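Local coordinates for 4-aminobutyrate transaminase (PDB 6WOP), which catalyses the pyridoxal-phosphate-dependent transfer of the amino group of 4-aminobutyrate to 2-oxoglutarate, as a class-III aminotransferase, at the interface of chains A and B. Numbering follows the deposited sequence. Chains: chain A/B, 4-aminobutyrate transaminase.

Contact 1: the interface of chains A and B. Residues chain A 81-82; chain B 23-24, 26, 28, 48, 380.
The six-membered ring of B:Trp26 takes the methyl group of A:Thr82 on one face. CG2 sits 3.4 Å above the ring plane, toward the rim, and makes a CH-pi contact. Its nearest ring atom is CZ3 of B:Trp26, at 3.5 Å. B:Cys24 covers another part of this face with its CB, from within chain B. The threonine methyl is therefore set beside the cysteine over one indole. This is a loop-to-loop patch of the two-fold interface between the subunits, mainly packing with a backbone bond.

A:Thr82 reaches the ring because CG2 lies anti to its backbone N, with OG1 turned to the backbone N side (chi1 -53°). The same methyl also touches CB of B:Ala28, at 3.8 Å, at the start of strand 28-32. The hydroxyl branch lies toward B:Cys24 and B:Leu380. OG1 of A:Thr82 is 3.8 Å from SG of B:Cys24 and near the CD2 methyl of B:Leu380 in strand 379-380. These are packing contacts. The methyl makes the main contact with the indole; the hydroxyl side faces the cysteine and leucine.

The polar part of the patch comes from the backbone. The amide N of B:Cys24 donates to the carbonyl O of A:Val81, at 2.9 Å. This bond ties the loop of A:Val81 to the chain B loop just before B:Trp26.

Beside the bond, the side chains of A:Val81 and B:Met23 run side by side and point the same way. The methionine chain is bent at its last torsion (chi3 72°), and its terminal methyl CE comes 4.1 Å from CG1 of A:Val81.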
loop_
_atom_site.group_PDB
_atom_site.type_symbol
_atom_site.label_atom_id
_atom_site.label_comp_id
_atom_site.label_asym_id
_atom_site.label_seq_id
_atom_site.Cartn_x
_atom_site.Cartn_y
_atom_site.Cartn_z
ATOM N N VAL A 81 -28.073 6.968 15.801
ATOM C CA VAL A 81 -28.856 6.358 16.883
ATOM C C VAL A 81 -30.268 6.941 16.815
ATOM O O VAL A 81 -31.249 6.211 16.643
ATOM C CB VAL A 81 -28.248 6.577 18.295
ATOM C CG1 VAL A 81 -29.231 6.153 19.388
ATOM C CG2 VAL A 81 -26.912 5.778 18.477
ATOM N N THR A 82 -30.385 8.252 16.983
ATOM C CA THR A 82 -31.682 8.933 16.935
ATOM C C THR A 82 -31.585 10.083 15.942
ATOM O O THR A 82 -30.834 11.063 16.186
ATOM C CB THR A 82 -32.070 9.480 18.335
ATOM O OG1 THR A 82 -31.991 8.415 19.290
ATOM C CG2 THR A 82 -33.509 10.035 18.284
ATOM N N MET B 23 -30.906 3.941 13.697
ATOM C CA MET B 23 -31.532 2.931 14.544
ATOM C C MET B 23 -32.987 3.278 14.885
ATOM O O MET B 23 -33.905 2.496 14.614
ATOM C CB MET B 23 -30.695 2.756 15.815
ATOM C CG MET B 23 -31.055 1.485 16.639
ATOM S SD MET B 23 -30.446 1.536 18.371
ATOM C CE MET B 23 -31.515 2.725 19.101
ATOM N N CYS B 24 -33.212 4.417 15.518
ATOM C CA CYS B 24 -34.572 4.755 15.936
ATOM C C CYS B 24 -35.436 5.244 14.766
ATOM O O CYS B 24 -34.999 6.063 13.948
ATOM C CB CYS B 24 -34.525 5.865 16.974
ATOM S SG CYS B 24 -34.119 5.316 18.625
ATOM N N TRP B 26 -38.244 7.017 15.330
ATOM C CA TRP B 26 -38.724 8.295 15.833
ATOM C C TRP B 26 -37.604 9.332 15.864
ATOM O O TRP B 26 -36.419 9.002 15.841
ATOM C CB TRP B 26 -39.316 8.125 17.240
ATOM C CG TRP B 26 -38.334 7.512 18.241
ATOM C CD1 TRP B 26 -38.121 6.179 18.490
ATOM C CD2 TRP B 26 -37.450 8.227 19.110
ATOM N NE1 TRP B 26 -37.189 6.029 19.481
ATOM C CE2 TRP B 26 -36.762 7.269 19.886
ATOM C CE3 TRP B 26 -37.221 9.591 19.356
ATOM C CZ2 TRP B 26 -35.832 7.625 20.856
ATOM C CZ3 TRP B 26 -36.312 9.954 20.370
ATOM C CH2 TRP B 26 -35.610 8.965 21.081
ATOM N N ALA B 28 -35.719 12.934 17.406
ATOM C CA ALA B 28 -35.540 13.672 18.658
ATOM C C ALA B 28 -36.061 15.090 18.493
ATOM O O ALA B 28 -35.784 15.758 17.479
ATOM C CB ALA B 28 -34.069 13.732 19.071
ATOM N N ALA B 48 -28.170 5.174 26.037
ATOM C CA ALA B 48 -27.222 5.333 24.949
ATOM C C ALA B 48 -26.236 6.480 25.138
ATOM O O ALA B 48 -25.074 6.321 24.763
ATOM C CB ALA B 48 -27.963 5.541 23.610
ATOM N N LEU B 380 -34.105 3.541 25.875
ATOM C CA LEU B 380 -33.266 3.521 24.677
ATOM C C LEU B 380 -31.981 2.724 24.952
ATOM O O LEU B 380 -31.176 3.105 25.825
ATOM C CB LEU B 380 -32.995 4.962 24.232
ATOM C CG LEU B 380 -31.995 5.148 23.065
ATOM C CD1 LEU B 380 -32.601 4.454 21.772
ATOM C CD2 LEU B 380 -31.716 6.633 22.816
#

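Contact 2: the interface of chains A and B. Residues chain A 76, 78, 298-299; chain B 50, 53-54, 274.
The short helix 49-52 of chain B and the residues just after it meet the chain A loop that links helix 61-71 to helix 85-97. This belongs to the subunit interface of a fold-type I aminotransferase. A:Thr298 and A:Tyr299 belong to the GGTY segment. In this family its threonine typically binds the cofactor phosphate of the partner subunit.

A:His76 carries the contact. Its NE2 donates to the carbonyl O of B:Gly50 at 3.0 Å. The bond is nearly straight, 174° at the hydrogen. It lies in the imidazole plane and meets a lone pair in the carbonyl plane. This should restrict rotation of the ring.

CG1 of B:Val53 lies over one ring face, 3.4 Å from CD2 of A:His76, in a CH-pi contact. The backbone N of A:Ala78 lies over the opposite face. The imidazole is thus held between a methyl of chain B and the backbone of its own chain. At its edge are the carbonyl O of A:Thr298 and the CD1 methyl of B:Leu54.

B:Val53 uses both its branches. CG1 is anti to the backbone N (chi1 172°) and covers the histidine. CG2 packs tightly on the CG2 methyl of A:Thr298, at 3.5 Å. These two side chains pass in opposite directions.

B:Gly274 lies a few residues after the Schiff-base lysine of the family. Its CA is 3.8 Å from CB of A:His76. A water joins this glycine to A:Tyr299. The water is 3.0 Å from the amide N of B:Gly274 and 3.2 Å from the phenol OH of A:Tyr299.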
loop_
_atom_site.group_PDB
_atom_site.type_symbol
_atom_site.label_atom_id
_atom_site.label_comp_id
_atom_site.label_asym_id
_atom_site.label_seq_id
_atom_site.Cartn_x
_atom_site.Cartn_y
_atom_site.Cartn_z
ATOM N N HIS A 76 -26.702 16.900 20.843
ATOM C CA HIS A 76 -26.088 15.685 20.305
ATOM C C HIS A 76 -26.960 14.489 20.654
ATOM O O HIS A 76 -27.248 14.248 21.845
ATOM C CB HIS A 76 -24.681 15.441 20.890
ATOM C CG HIS A 76 -24.140 14.095 20.495
ATOM N ND1 HIS A 76 -23.523 13.852 19.278
ATOM C CD2 HIS A 76 -24.139 12.919 21.167
ATOM C CE1 HIS A 76 -23.156 12.578 19.234
ATOM N NE2 HIS A 76 -23.518 11.999 20.369
ATOM N N ALA A 78 -26.279 11.553 18.322
ATOM C CA ALA A 78 -25.718 10.632 17.337
ATOM C C ALA A 78 -26.799 10.317 16.329
ATOM O O ALA A 78 -27.725 9.553 16.624
ATOM C CB ALA A 78 -25.165 9.343 17.970
ATOM N N THR A 298 -19.807 9.743 14.793
ATOM C CA THR A 298 -20.366 10.177 16.081
ATOM C C THR A 298 -20.818 11.629 16.029
ATOM O O THR A 298 -21.963 11.966 16.369
ATOM C CB THR A 298 -19.298 9.999 17.178
ATOM O OG1 THR A 298 -18.987 8.621 17.329
ATOM C CG2 THR A 298 -19.848 10.504 18.545
ATOM N N TYR A 299 -19.923 12.518 15.631
ATOM C CA TYR A 299 -20.261 13.939 15.582
ATOM C C TYR A 299 -20.900 14.368 14.269
ATOM O O TYR A 299 -21.223 15.549 14.112
ATOM C CB TYR A 299 -19.018 14.797 15.790
ATOM C CG TYR A 299 -18.400 14.753 17.191
ATOM C CD1 TYR A 299 -19.208 14.799 18.368
ATOM C CD2 TYR A 299 -17.028 14.765 17.324
ATOM C CE1 TYR A 299 -18.574 14.787 19.670
ATOM C CE2 TYR A 299 -16.381 14.722 18.595
ATOM C CZ TYR A 299 -17.152 14.723 19.733
ATOM O OH TYR A 299 -16.464 14.706 20.931
ATOM N N GLY B 50 -25.915 9.085 23.425
ATOM C CA GLY B 50 -25.361 9.428 22.110
ATOM C C GLY B 50 -24.125 8.622 21.765
ATOM O O GLY B 50 -23.243 9.123 21.048
ATOM N N VAL B 53 -21.085 9.768 24.534
ATOM C CA VAL B 53 -20.737 11.184 24.393
ATOM C C VAL B 53 -21.242 12.032 25.533
ATOM O O VAL B 53 -20.764 13.182 25.711
ATOM C CB VAL B 53 -21.287 11.671 23.030
ATOM C CG1 VAL B 53 -21.168 13.241 22.838
ATOM C CG2 VAL B 53 -20.505 10.981 21.940
ATOM N N LEU B 54 -22.247 11.534 26.284
ATOM C CA LEU B 54 -22.917 12.435 27.240
ATOM C C LEU B 54 -22.812 11.849 28.625
ATOM O O LEU B 54 -23.820 11.682 29.330
ATOM C CB LEU B 54 -24.384 12.634 26.831
ATOM C CG LEU B 54 -24.440 13.198 25.380
ATOM C CD1 LEU B 54 -25.797 12.956 24.798
ATOM C CD2 LEU B 54 -24.143 14.695 25.386
ATOM N N GLY B 274 -21.198 16.697 24.405
ATOM C CA GLY B 274 -22.186 16.938 23.367
ATOM C C GLY B 274 -21.801 17.919 22.282
ATOM O O GLY B 274 -22.682 18.313 21.489
HETATM O O HOH W 1 -18.831 15.901 22.781
#

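The C-alpha centres of contact 1 and contact 2 are about 12 Å apart. Both use the same chain A loop, between helix 61-71 and helix 85-97. On chain B, B:Ala48, just before helix 49-52, lies at the edge of contact 1, and B:Gly50 within that helix belongs to contact 2. One loop is therefore fixed at two points against the partner. The two-fold repeats both contacts with the chains exchanged. Contact 2 includes segments that serve the cofactor sites in this family, so dimer packing may help order them. The deposited assembly holds four copies, of which this pair is one part.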